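Local coordinates for Adhesin/invasin TibA autotransporter (PDB 4Q1Q), which mediates adhesion to and invasion of human intestinal epithelial cells and bacterial aggregation, and enhances biofilm formation, at residues Thr56-Gly61 with Ser75-Gly80; Gly62-Ser67 with Gly81-Ser86. All blocks are in the same frame, centred on the assembly; numbering follows the deposited sequence.

Overall arrangement
Interactions 1 and 2 join the same two neighbouring turns of a parallel beta-helix, the heptosylated passenger part of TibA. Along the chain the segments alternate: 56-61 runs directly into 62-67, and one 19-residue repeat later 75-80 runs into 81-86. Interaction 1 pairs strands 57-58 and 76-77, interaction 2 pairs strands 63-66 and 82-85 on the next wall of the coil, and their centres lie about 10 Å apart. They meet inside, where Ser-75 OG probably hydrogen-bonds Gln-64 OE1 and Ile-58 CD1 packs on Gln-64 CB. Repeated turn after turn, this pairing builds the long passenger, with heptose-bearing serines on its outside.

Interaction 1: residues Thr56-Gly61 with Ser75-Gly80; sequences TTINIG and STINSG. With 289 (D-glycero-alpha-D-manno-heptopyranose), chain V.
Ile-58 and Ile-77 set CG1 the same way, anti to the carbonyl carbon (chi1 -48° and -38°), and both chains then run on extended, so that the two side chains run alongside each other in the same direction. Ile-58 CD1 reaches Ile-77 CG1 at 4.2 Å, and both side chains also touch a glutamine of the next wall, Gln-64 and Gln-83 respectively. On the other face Thr-57 and Thr-76 differ: Thr-76 OG1 is anti to its backbone N, which leaves CG2 between N and carbonyl carbon, turned to Thr-57 OG1, only 3.0 Å away. Asn-59 and Asn-78 form one step of an asparagine ladder, their amide planes 18° apart. Asn-78 ND2 gives a weak bond to Asn-59 OD1 at 3.4 Å, while the ladder carries on through Asn-59 ND2 to Asn-40 OD1 and through Asn-78 OD1 to Asn-97 ND2.

The backbones are stitched in parallel register: Thr-76 N donates to Thr-56 O, Ile-58 N to Thr-76 O at 2.8 Å, and Asn-78 N to Ile-58 O at 2.7 Å. Past the strands both chains bend, and Gly-61 N bonds Gly-80 O at 2.9 Å from well above the carbonyl plane. Gly-61 and Gly-80 both have positive phi, which favours glycine. Beside this corner Ser-79 OG is covalently bound to heptose C1, and Ile-60 CD1 lies 3.6 Å from O6 of that sugar, giving it an apolar neighbour on the preceding turn. Threonine stacked on threonine (57/76), isoleucine on isoleucine (58/77) and asparagine on asparagine (59/78), with isoleucines inward and asparagines at the bend, are characteristic of a right-handed parallel beta-helix, here two successive turns of the autotransporter passenger.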
loop_
_atom_site.group_PDB
_atom_site.type_symbol
_atom_site.label_atom_id
_atom_site.label_comp_id
_atom_site.label_asym_id
_atom_site.label_seq_id
_atom_site.Cartn_x
_atom_site.Cartn_y
_atom_site.Cartn_z
ATOM N N THR A 56 -16.174 -13.048 8.790
ATOM C CA THR A 56 -17.272 -12.601 7.950
ATOM C C THR A 56 -16.871 -12.731 6.496
ATOM O O THR A 56 -15.762 -12.326 6.146
ATOM C CB THR A 56 -17.603 -11.140 8.228
ATOM O OG1 THR A 56 -17.788 -10.961 9.635
ATOM C CG2 THR A 56 -18.863 -10.746 7.506
ATOM N N THR A 57 -17.747 -13.338 5.697
ATOM C CA THR A 57 -17.583 -13.418 4.246
ATOM C C THR A 57 -18.455 -12.347 3.584
ATOM O O THR A 57 -19.646 -12.252 3.867
ATOM C CB THR A 57 -17.906 -14.841 3.736
ATOM O OG1 THR A 57 -16.735 -15.672 3.804
ATOM C CG2 THR A 57 -18.408 -14.824 2.305
ATOM N N ILE A 58 -17.872 -11.526 2.718
ATOM C CA ILE A 58 -18.587 -10.398 2.111
ATOM C C ILE A 58 -18.651 -10.584 0.601
ATOM O O ILE A 58 -17.617 -10.560 -0.078
ATOM C CB ILE A 58 -17.921 -9.035 2.390
ATOM C CG1 ILE A 58 -17.576 -8.885 3.872
ATOM C CG2 ILE A 58 -18.835 -7.900 1.956
ATOM C CD1 ILE A 58 -16.864 -7.600 4.235
ATOM N N ASN A 59 -19.867 -10.781 0.101
ATOM C CA ASN A 59 -20.087 -11.053 -1.320
ATOM C C ASN A 59 -20.770 -9.878 -2.027
ATOM O O ASN A 59 -21.209 -8.913 -1.399
ATOM C CB ASN A 59 -20.892 -12.347 -1.533
ATOM C CG ASN A 59 -20.192 -13.588 -0.994
ATOM O OD1 ASN A 59 -19.041 -13.863 -1.331
ATOM N ND2 ASN A 59 -20.891 -14.358 -0.165
ATOM N N ILE A 60 -20.840 -9.986 -3.351
ATOM C CA ILE A 60 -21.314 -8.932 -4.250
ATOM C C ILE A 60 -22.468 -8.144 -3.650
ATOM O O ILE A 60 -23.474 -8.710 -3.234
ATOM C CB ILE A 60 -21.716 -9.478 -5.643
ATOM C CG1 ILE A 60 -22.337 -8.368 -6.499
ATOM C CG2 ILE A 60 -22.662 -10.671 -5.543
ATOM C CD1 ILE A 60 -21.992 -8.489 -7.967
ATOM N N GLY A 61 -22.313 -6.826 -3.615
ATOM C CA GLY A 61 -23.362 -5.943 -3.113
ATOM C C GLY A 61 -23.596 -6.043 -1.622
ATOM O O GLY A 61 -24.515 -5.401 -1.125
ATOM N N SER A 75 -12.311 -10.969 8.175
ATOM C CA SER A 75 -13.296 -10.697 7.133
ATOM C C SER A 75 -12.670 -11.127 5.821
ATOM O O SER A 75 -11.469 -10.967 5.628
ATOM C CB SER A 75 -13.654 -9.220 7.015
ATOM O OG SER A 75 -14.554 -8.744 7.996
ATOM N N THR A 76 -13.476 -11.670 4.916
ATOM C CA THR A 76 -12.966 -12.001 3.589
ATOM C C THR A 76 -13.880 -11.377 2.519
ATOM O O THR A 76 -15.084 -11.640 2.463
ATOM C CB THR A 76 -12.756 -13.532 3.444
ATOM O OG1 THR A 76 -12.262 -13.848 2.137
ATOM C CG2 THR A 76 -14.050 -14.297 3.636
ATOM N N ILE A 77 -13.310 -10.543 1.651
ATOM C CA ILE A 77 -14.119 -9.712 0.753
ATOM C C ILE A 77 -14.057 -10.253 -0.668
ATOM O O ILE A 77 -12.969 -10.478 -1.204
ATOM C CB ILE A 77 -13.650 -8.242 0.750
ATOM C CG1 ILE A 77 -13.228 -7.836 2.163
ATOM C CG2 ILE A 77 -14.723 -7.304 0.200
ATOM C CD1 ILE A 77 -12.629 -6.448 2.235
ATOM N N ASN A 78 -15.220 -10.473 -1.279
ATOM C CA ASN A 78 -15.276 -10.994 -2.648
ATOM C C ASN A 78 -15.930 -10.048 -3.652
ATOM O O ASN A 78 -16.614 -9.098 -3.257
ATOM C CB ASN A 78 -15.999 -12.345 -2.662
ATOM C CG ASN A 78 -15.184 -13.433 -1.993
ATOM O OD1 ASN A 78 -14.103 -13.787 -2.464
ATOM N ND2 ASN A 78 -15.691 -13.962 -0.888
ATOM N N SER A 79 -15.697 -10.352 -4.928
ATOM C CA SER A 79 -16.266 -9.701 -6.116
ATOM C C SER A 79 -17.473 -8.857 -5.754
ATOM O O SER A 79 -18.510 -9.378 -5.383
ATOM C CB SER A 79 -16.609 -10.757 -7.183
ATOM O OG SER A 79 -17.282 -10.346 -8.379
ATOM N N GLY A 80 -17.312 -7.540 -5.768
ATOM C CA GLY A 80 -18.421 -6.608 -5.590
ATOM C C GLY A 80 -18.812 -6.343 -4.157
ATOM O O GLY A 80 -19.743 -5.585 -3.904
HETATM O O7 289 V . -19.096 -6.591 -13.265
HETATM C C7 289 V . -18.497 -7.727 -12.630
HETATM C C6 289 V . -18.360 -7.462 -11.136
HETATM O O6 289 V . -19.658 -7.458 -10.533
HETATM C C5 289 V . -17.497 -8.524 -10.467
HETATM O O5 289 V . -18.231 -9.744 -10.368
HETATM C C1 289 V . -17.516 -10.742 -9.641
HETATM C C2 289 V . -16.240 -11.100 -10.391
HETATM O O2 289 V . -16.576 -11.685 -11.653
HETATM C C3 289 V . -15.384 -9.862 -10.619
HETATM O O3 289 V . -14.286 -10.184 -11.480
HETATM C C4 289 V . -16.215 -8.758 -11.257
HETATM O O4 289 V . -15.449 -7.548 -11.294
#

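Interaction 2: residues Gly62-Ser67 with Gly81-Ser86. With 289 (D-glycero-alpha-D-manno-heptopyranose), chain I; 289 (D-glycero-alpha-D-manno-heptopyranose), chain G.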
loop_
_atom_site.group_PDB
_atom_site.type_symbol
_atom_site.label_atom_id
_atom_site.label_comp_id
_atom_site.label_asym_id
_atom_site.label_seq_id
_atom_site.Cartn_x
_atom_site.Cartn_y
_atom_site.Cartn_z
ATOM N N GLY A 62 -22.806 -6.841 -0.906
ATOM C CA GLY A 62 -22.745 -6.757 0.559
ATOM C C GLY A 62 -21.720 -5.796 1.152
ATOM O O GLY A 62 -20.602 -5.691 0.649
ATOM N N VAL A 63 -22.082 -5.120 2.237
ATOM C CA VAL A 63 -21.194 -4.223 2.985
ATOM C C VAL A 63 -21.049 -4.520 4.491
ATOM O O VAL A 63 -22.062 -4.678 5.184
ATOM C CB VAL A 63 -21.679 -2.770 2.834
ATOM C CG1 VAL A 63 -23.031 -2.568 3.501
ATOM C CG2 VAL A 63 -20.672 -1.793 3.424
ATOM N N GLN A 64 -19.809 -4.592 4.984
ATOM C CA GLN A 64 -19.454 -4.587 6.417
ATOM C C GLN A 64 -18.938 -3.221 6.868
ATOM O O GLN A 64 -17.886 -2.779 6.409
ATOM C CB GLN A 64 -18.362 -5.619 6.744
ATOM C CG GLN A 64 -17.938 -5.721 8.209
ATOM C CD GLN A 64 -16.819 -6.725 8.455
ATOM O OE1 GLN A 64 -15.737 -6.630 7.871
ATOM N NE2 GLN A 64 -17.068 -7.709 9.314
ATOM N N HIS A 65 -19.672 -2.549 7.747
ATOM C CA HIS A 65 -19.274 -1.279 8.326
ATOM C C HIS A 65 -18.605 -1.491 9.675
ATOM O O HIS A 65 -19.229 -2.051 10.589
ATOM C CB HIS A 65 -20.485 -0.372 8.549
ATOM C CG HIS A 65 -21.213 -0.012 7.294
ATOM N ND1 HIS A 65 -21.146 1.249 6.737
ATOM C CD2 HIS A 65 -22.017 -0.743 6.485
ATOM C CE1 HIS A 65 -21.866 1.275 5.630
ATOM N NE2 HIS A 65 -22.387 0.074 5.444
ATOM N N VAL A 66 -17.356 -1.044 9.795
ATOM C CA VAL A 66 -16.648 -1.076 11.075
ATOM C C VAL A 66 -16.511 0.311 11.677
ATOM O O VAL A 66 -15.667 1.107 11.264
ATOM C CB VAL A 66 -15.232 -1.660 10.964
ATOM C CG1 VAL A 66 -14.643 -1.836 12.353
ATOM C CG2 VAL A 66 -15.255 -2.962 10.179
ATOM N N SER A 67 -17.347 0.579 12.673
ATOM C CA SER A 67 -17.426 1.900 13.267
ATOM C C SER A 67 -16.525 1.983 14.476
ATOM O O SER A 67 -15.802 1.038 14.770
ATOM C CB SER A 67 -18.856 2.218 13.684
ATOM O OG SER A 67 -19.697 2.263 12.547
ATOM N N GLY A 81 -18.111 -6.939 -3.201
ATOM C CA GLY A 81 -18.327 -6.572 -1.803
ATOM C C GLY A 81 -17.400 -5.506 -1.239
ATOM O O GLY A 81 -16.315 -5.258 -1.776
ATOM N N HIS A 82 -17.823 -4.913 -0.125
ATOM C CA HIS A 82 -17.140 -3.775 0.499
ATOM C C HIS A 82 -16.951 -3.933 2.009
ATOM O O HIS A 82 -17.920 -4.284 2.682
ATOM C CB HIS A 82 -17.927 -2.477 0.295
ATOM C CG HIS A 82 -17.891 -1.961 -1.110
ATOM N ND1 HIS A 82 -16.864 -1.170 -1.582
ATOM C CD2 HIS A 82 -18.747 -2.125 -2.145
ATOM C CE1 HIS A 82 -17.081 -0.888 -2.856
ATOM N NE2 HIS A 82 -18.218 -1.456 -3.220
ATOM N N GLN A 83 -15.735 -3.726 2.514
ATOM C CA GLN A 83 -15.487 -3.431 3.930
ATOM C C GLN A 83 -15.102 -1.962 4.109
ATOM O O GLN A 83 -14.127 -1.535 3.479
ATOM C CB GLN A 83 -14.356 -4.284 4.511
ATOM C CG GLN A 83 -14.093 -4.021 5.986
ATOM C CD GLN A 83 -12.948 -4.850 6.529
ATOM O OE1 GLN A 83 -11.801 -4.715 6.093
ATOM N NE2 GLN A 83 -13.259 -5.740 7.468
ATOM N N HIS A 84 -15.905 -1.211 4.868
ATOM C CA HIS A 84 -15.629 0.175 5.210
ATOM C C HIS A 84 -15.136 0.207 6.645
ATOM O O HIS A 84 -15.913 -0.047 7.568
ATOM C CB HIS A 84 -16.873 1.069 5.153
ATOM C CG HIS A 84 -17.415 1.302 3.778
ATOM N ND1 HIS A 84 -18.516 2.099 3.546
ATOM C CD2 HIS A 84 -17.023 0.835 2.567
ATOM C CE1 HIS A 84 -18.801 2.084 2.256
ATOM N NE2 HIS A 84 -17.904 1.333 1.639
ATOM N N VAL A 85 -13.864 0.540 6.838
ATOM C CA VAL A 85 -13.328 0.734 8.184
ATOM C C VAL A 85 -13.297 2.207 8.507
ATOM O O VAL A 85 -12.409 2.956 8.089
ATOM C CB VAL A 85 -11.895 0.218 8.349
ATOM C CG1 VAL A 85 -11.409 0.368 9.784
ATOM C CG2 VAL A 85 -11.837 -1.235 7.929
ATOM N N SER A 86 -14.300 2.598 9.273
ATOM C CA SER A 86 -14.455 3.998 9.618
ATOM C C SER A 86 -13.694 4.341 10.885
ATOM O O SER A 86 -13.087 3.496 11.535
ATOM C CB SER A 86 -15.934 4.357 9.794
ATOM O OG SER A 86 -16.666 4.026 8.628
HETATM O O7 289 I . -17.745 9.643 9.493
HETATM C C7 289 I . -17.410 8.527 8.661
HETATM C C6 289 I . -18.477 7.459 8.856
HETATM O O6 289 I . -19.751 8.029 8.524
HETATM C C5 289 I . -18.079 6.206 8.073
HETATM O O5 289 I . -18.265 5.206 9.078
HETATM C C1 289 I . -17.961 3.890 8.609
HETATM C C2 289 I . -18.922 3.460 7.509
HETATM O O2 289 I . -20.275 3.454 7.990
HETATM C C3 289 I . -18.697 4.415 6.344
HETATM O O3 289 I . -19.656 4.081 5.346
HETATM C C4 289 I . -18.830 5.870 6.780
HETATM O O4 289 I . -18.300 6.623 5.685
HETATM O O7 289 G . -20.630 6.626 16.462
HETATM C C7 289 G . -20.141 5.766 15.420
HETATM C C6 289 G . -21.131 5.836 14.260
HETATM O O6 289 G . -21.161 7.177 13.763
HETATM C C5 289 G . -20.767 4.888 13.125
HETATM O O5 289 G . -21.221 3.593 13.506
HETATM C C1 289 G . -20.946 2.634 12.488
HETATM C C2 289 G . -21.797 2.929 11.259
HETATM O O2 289 G . -23.189 3.065 11.559
HETATM C C3 289 G . -21.246 4.237 10.708
HETATM O O3 289 G . -21.929 4.559 9.493
HETATM C C4 289 G . -21.400 5.290 11.798
HETATM O O4 289 G . -20.755 6.476 11.351
#
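His-65 and His-84 meet as an offset edge-to-face pair, the edge of His-84 turned toward the face of His-65, with planes at 72° and centroids 5.3 Å apart. Val-63 CG2 lies over one face of His-84. At the ring edges, in plane, sit two hydroxyls of the heptose carried by Ser-86: O2 hydrogen-bonds His-65 ND1 at 2.7 Å, and O3 hydrogen-bonds His-84 ND1 at 2.9 Å. One sugar thus bridges two turns, gripped by a histidine from each. Tyr-46 stacks on His-65 and Phe-105 meets His-84 edge-to-face, extending the aromatic row along this outer wall of the beta-helix. Inside, Gln-64 and Gln-83 run alongside each other, each with CG anti to the backbone N (chi1 -179° for both) and amides nearly coplanar. Gln-83 NE2 donates to Gln-64 OE1 at 2.7 Å, an oxygen that Ser-75 OG probably also bonds; Gln-45 and Gln-102 continue this glutamine ladder, so the buried amides satisfy one another. Next to it Val-66 CG2 packs on Val-85 CG2 at 4.4 Å. Parallel backbone bonds run the whole length, among them Val-66 N to His-84 O, and a second heptose is covalently attached to Ser-67 OG.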